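Local coordinates for protein probable N-glycosylase/DNA lyase (PDB 3N0U) that is a probable N-glycosylase/DNA lyase, an all-helical protein of the helix-hairpin-helix superfamily, at residues A[129-134]-A[141-146]. Residues are numbered along the deposited sequence; the frame is centred on the assembly and turned at random.
With NA (sodium ion), chain D.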
ATOM      1  N   GLU A 129      -3.364  -5.488 -12.062  1.00 18.86           N
ATOM      2  CA  GLU A 129      -2.648  -5.660 -13.325  1.00 20.33           C
ATOM      3  C   GLU A 129      -2.696  -4.356 -14.120  1.00 21.69           C
ATOM      4  O   GLU A 129      -1.707  -3.929 -14.704  1.00 21.98           O
ATOM      5  CB  GLU A 129      -3.267  -6.786 -14.166  1.00 25.37           C
ATOM      6  CG  GLU A 129      -2.928  -8.183 -13.674  1.00 27.17           C
ATOM      7  CD  GLU A 129      -3.651  -9.284 -14.462  1.00 37.70           C
ATOM      8  OE1 GLU A 129      -4.310  -8.974 -15.479  1.00 43.98           O
ATOM      9  OE2 GLU A 129      -3.565 -10.462 -14.048  1.00 46.25           O
ATOM     10  N   PHE A 130      -3.866  -3.738 -14.147  1.00 19.45           N
ATOM     11  CA  PHE A 130      -4.039  -2.482 -14.871  1.00 20.09           C
ATOM     12  C   PHE A 130      -3.129  -1.389 -14.354  1.00 18.73           C
ATOM     13  O   PHE A 130      -2.501  -0.686 -15.122  1.00 21.10           O
ATOM     14  CB  PHE A 130      -5.482  -1.999 -14.799  1.00 20.90           C
ATOM     15  CG  PHE A 130      -5.683  -0.654 -15.437  1.00 21.49           C
ATOM     16  CD1 PHE A 130      -5.541   0.506 -14.695  1.00 26.04           C
ATOM     17  CD2 PHE A 130      -5.954  -0.554 -16.790  1.00 26.83           C
ATOM     18  CE1 PHE A 130      -5.698   1.749 -15.287  1.00 25.82           C
ATOM     19  CE2 PHE A 130      -6.115   0.693 -17.391  1.00 29.80           C
ATOM     20  CZ  PHE A 130      -5.983   1.838 -16.642  1.00 29.20           C
ATOM     21  N   LEU A 131      -3.068  -1.248 -13.041  1.00 19.09           N
ATOM     22  CA  LEU A 131      -2.276  -0.196 -12.441  1.00 22.38           C
ATOM     23  C   LEU A 131      -0.797  -0.449 -12.643  1.00 18.80           C
ATOM     24  O   LEU A 131      -0.042   0.480 -12.886  1.00 19.35           O
ATOM     25  CB  LEU A 131      -2.596  -0.094 -10.952  1.00 21.45           C
ATOM     26  CG  LEU A 131      -3.977   0.457 -10.633  1.00 21.04           C
ATOM     27  CD1 LEU A 131      -4.298   0.192  -9.175  1.00 25.34           C
ATOM     28  CD2 LEU A 131      -4.090   1.957 -10.979  1.00 20.94           C
ATOM     29  N   VAL A 132      -0.364  -1.693 -12.516  1.00 18.10           N
ATOM     30  CA  VAL A 132       1.028  -2.011 -12.787  1.00 19.32           C
ATOM     31  C   VAL A 132       1.415  -1.574 -14.192  1.00 23.70           C
ATOM     32  O   VAL A 132       2.472  -0.965 -14.407  1.00 20.66           O
ATOM     33  CB  VAL A 132       1.307  -3.505 -12.617  1.00 22.44           C
ATOM     34  CG1 VAL A 132       2.703  -3.843 -13.096  1.00 26.32           C
ATOM     35  CG2 VAL A 132       1.162  -3.900 -11.156  1.00 20.29           C
ATOM     36  N   ARG A 133       0.567  -1.864 -15.165  1.00 21.75           N
ATOM     37  CA  ARG A 133       0.920  -1.546 -16.541  1.00 20.93           C
ATOM     38  C   ARG A 133       0.788  -0.055 -16.876  1.00 20.93           C
ATOM     39  O   ARG A 133       1.564   0.474 -17.683  1.00 25.55           O
ATOM     40  CB  ARG A 133       0.076  -2.363 -17.524  1.00 23.46           C
ATOM     41  CG  ARG A 133       0.466  -2.124 -18.991  1.00 34.05           C
ATOM     42  CD  ARG A 133      -0.316  -2.991 -19.941  1.00 37.18           C
ATOM     43  NE  ARG A 133      -0.200  -4.397 -19.581  1.00 42.13           N
ATOM     44  CZ  ARG A 133       0.759  -5.214 -20.011  1.00 54.63           C
ATOM     45  NH1 ARG A 133       1.708  -4.769 -20.829  1.00 57.77           N
ATOM     46  NH2 ARG A 133       0.767  -6.483 -19.618  1.00 40.97           N
ATOM     47  N   ASN A 134      -0.179   0.618 -16.251  1.00 21.44           N
ATOM     48  CA  ASN A 134      -0.621   1.925 -16.728  1.00 21.86           C
ATOM     49  C   ASN A 134      -0.352   3.116 -15.819  1.00 21.00           C
ATOM     50  O   ASN A 134      -0.343   4.255 -16.275  1.00 27.30           O
ATOM     51  CB  ASN A 134      -2.107   1.845 -17.068  1.00 21.24           C
ATOM     52  CG  ASN A 134      -2.359   0.960 -18.253  1.00 26.11           C
ATOM     53  OD1 ASN A 134      -2.898  -0.143 -18.128  1.00 31.44           O
ATOM     54  ND2 ASN A 134      -1.960   1.430 -19.416  1.00 34.82           N
ATOM     55  N   LYS A 141       3.727  -3.939  -5.787  1.00 18.50           N
ATOM     56  CA  LYS A 141       3.566  -3.637  -4.373  1.00 17.08           C
ATOM     57  C   LYS A 141       2.685  -2.414  -4.184  1.00 15.74           C
ATOM     58  O   LYS A 141       1.776  -2.411  -3.353  1.00 17.07           O
ATOM     59  CB  LYS A 141       4.941  -3.376  -3.752  1.00 25.31           C
ATOM     60  CG  LYS A 141       4.929  -2.989  -2.301  1.00 27.78           C
ATOM     61  CD  LYS A 141       6.313  -2.457  -1.911  1.00 39.68           C
ATOM     62  CE  LYS A 141       6.458  -0.983  -2.249  1.00 50.08           C
ATOM     63  NZ  LYS A 141       7.829  -0.646  -2.689  1.00 59.98           N
ATOM     64  N   GLU A 142       2.964  -1.362  -4.943  1.00 17.44           N
ATOM     65  CA  GLU A 142       2.246  -0.112  -4.767  1.00 16.43           C
ATOM     66  C   GLU A 142       0.803  -0.200  -5.254  1.00 13.91           C
ATOM     67  O   GLU A 142      -0.073   0.460  -4.709  1.00 16.00           O
ATOM     68  CB  GLU A 142       2.991   1.026  -5.474  1.00 18.72           C
ATOM     69  CG  GLU A 142       4.429   1.263  -4.985  1.00 26.08           C
ATOM     70  CD  GLU A 142       5.535   0.264  -5.524  1.00 27.37           C
ATOM     71  OE1 GLU A 142       5.339  -0.543  -6.481  1.00 22.14           O
ATOM     72  OE2 GLU A 142       6.655   0.326  -4.964  1.00 36.07           O
ATOM     73  N   ALA A 143       0.556  -1.000  -6.289  1.00 16.24           N
ATOM     74  CA  ALA A 143      -0.810  -1.213  -6.762  1.00 18.58           C
ATOM     75  C   ALA A 143      -1.610  -1.972  -5.710  1.00 13.58           C
ATOM     76  O   ALA A 143      -2.783  -1.654  -5.450  1.00 16.26           O
ATOM     77  CB  ALA A 143      -0.807  -1.995  -8.053  1.00 19.46           C
ATOM     78  N   SER A 144      -0.997  -2.980  -5.100  1.00 17.01           N
ATOM     79  CA  SER A 144      -1.637  -3.691  -3.998  1.00 18.38           C
ATOM     80  C   SER A 144      -1.962  -2.763  -2.847  1.00 15.68           C
ATOM     81  O   SER A 144      -3.031  -2.839  -2.260  1.00 16.78           O
ATOM     82  CB  SER A 144      -0.730  -4.803  -3.497  1.00 17.87           C
ATOM     83  OG  SER A 144      -0.381  -5.670  -4.568  1.00 18.49           O
ATOM     84  N   HIS A 145      -1.018  -1.892  -2.544  1.00 15.39           N
ATOM     85  CA  HIS A 145      -1.143  -0.916  -1.479  1.00 15.52           C
ATOM     86  C   HIS A 145      -2.314   0.033  -1.713  1.00 15.05           C
ATOM     87  O   HIS A 145      -3.140   0.242  -0.814  1.00 16.51           O
ATOM     88  CB  HIS A 145       0.167  -0.139  -1.411  1.00 16.39           C
ATOM     89  CG  HIS A 145       0.311   0.731  -0.212  1.00 16.66           C
ATOM     90  ND1 HIS A 145       1.397   1.561  -0.043  1.00 29.26           N
ATOM     91  CD2 HIS A 145      -0.462   0.888   0.890  1.00 18.01           C
ATOM     92  CE1 HIS A 145       1.283   2.207   1.105  1.00 26.82           C
ATOM     93  NE2 HIS A 145       0.163   1.817   1.691  1.00 22.89           N
ATOM     94  N   PHE A 146      -2.381   0.601  -2.919  1.00 15.48           N
ATOM     95  CA  PHE A 146      -3.480   1.487  -3.284  1.00 15.39           C
ATOM     96  C   PHE A 146      -4.827   0.770  -3.111  1.00 15.48           C
ATOM     97  O   PHE A 146      -5.756   1.295  -2.477  1.00 17.47           O
ATOM     98  CB  PHE A 146      -3.320   1.979  -4.732  1.00 16.76           C
ATOM     99  CG  PHE A 146      -4.544   2.672  -5.289  1.00 15.56           C
ATOM    100  CD1 PHE A 146      -4.911   3.919  -4.842  1.00 15.82           C
ATOM    101  CD2 PHE A 146      -5.310   2.056  -6.242  1.00 17.33           C
ATOM    102  CE1 PHE A 146      -6.023   4.543  -5.342  1.00 17.89           C
ATOM    103  CE2 PHE A 146      -6.436   2.672  -6.739  1.00 19.48           C
ATOM    104  CZ  PHE A 146      -6.784   3.921  -6.283  1.00 18.26           C
TER
HETATM  105 NA    NA D 208       2.995   1.047 -13.320  1.00 22.12          NA
HETATM  106  O   HOH W   1       3.557   1.825 -15.791  1.00 42.67           O
HETATM  107  O   HOH W   2       5.407   1.399 -12.678  1.00 33.97           O
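The helix-hairpin-helix motif of this DNA glycosylase brings Leu131 and Val132, near the end of helix 124-134, against Ala143 and Phe146 of helix 140-148, with a metal-binding hairpin joining the two helices. The short segments approach to 8.8 Å between their axes and run at 131° to each other, neither perpendicular nor fully antiparallel. Ala143 suits the place where the backbones come nearest, CA of Leu131 and CA of Ala143 being 6.0 Å apart, because its methyl group adds so little bulk: its CB lies 3.9 Å from CB of Leu131. Val132 CG2 reaches the same methyl, at 4.1 Å, so that one small side chain fits against two neighbours on the facing helix. With CG1 of Val132 anti to the backbone N (chi1 172°), CG2 is left beside that N and is the methyl that meets Ala143 CB. Leu131 is long enough to extend beyond the alanine, and its side chain crosses that of Phe146 at about a right angle. Phe146 in turn carries the hydrophobic surface on to Leu54 and Cys57 of helix 47-59, and Leu119 of helix 116-121 packs on Leu131. No hydrogen bond links the two segments; their junction is apolar and largely buried. Polar work falls to the backbone of Val132, whose carbonyl O binds the sodium ion at 2.4 Å together with the carbonyl oxygens of Ala135 and Ile138 and two waters. Helix-hairpin-helix proteins commonly hold a cation in this way, through main-chain oxygens. Val132 thus belongs to both the apolar contact and the metal site, its side chain packing on Ala143 while its carbonyl O binds the ion. At the other end of the interface, Leu131 CD1 meets the Phe146 ring obliquely, 3.6 Å from CD2.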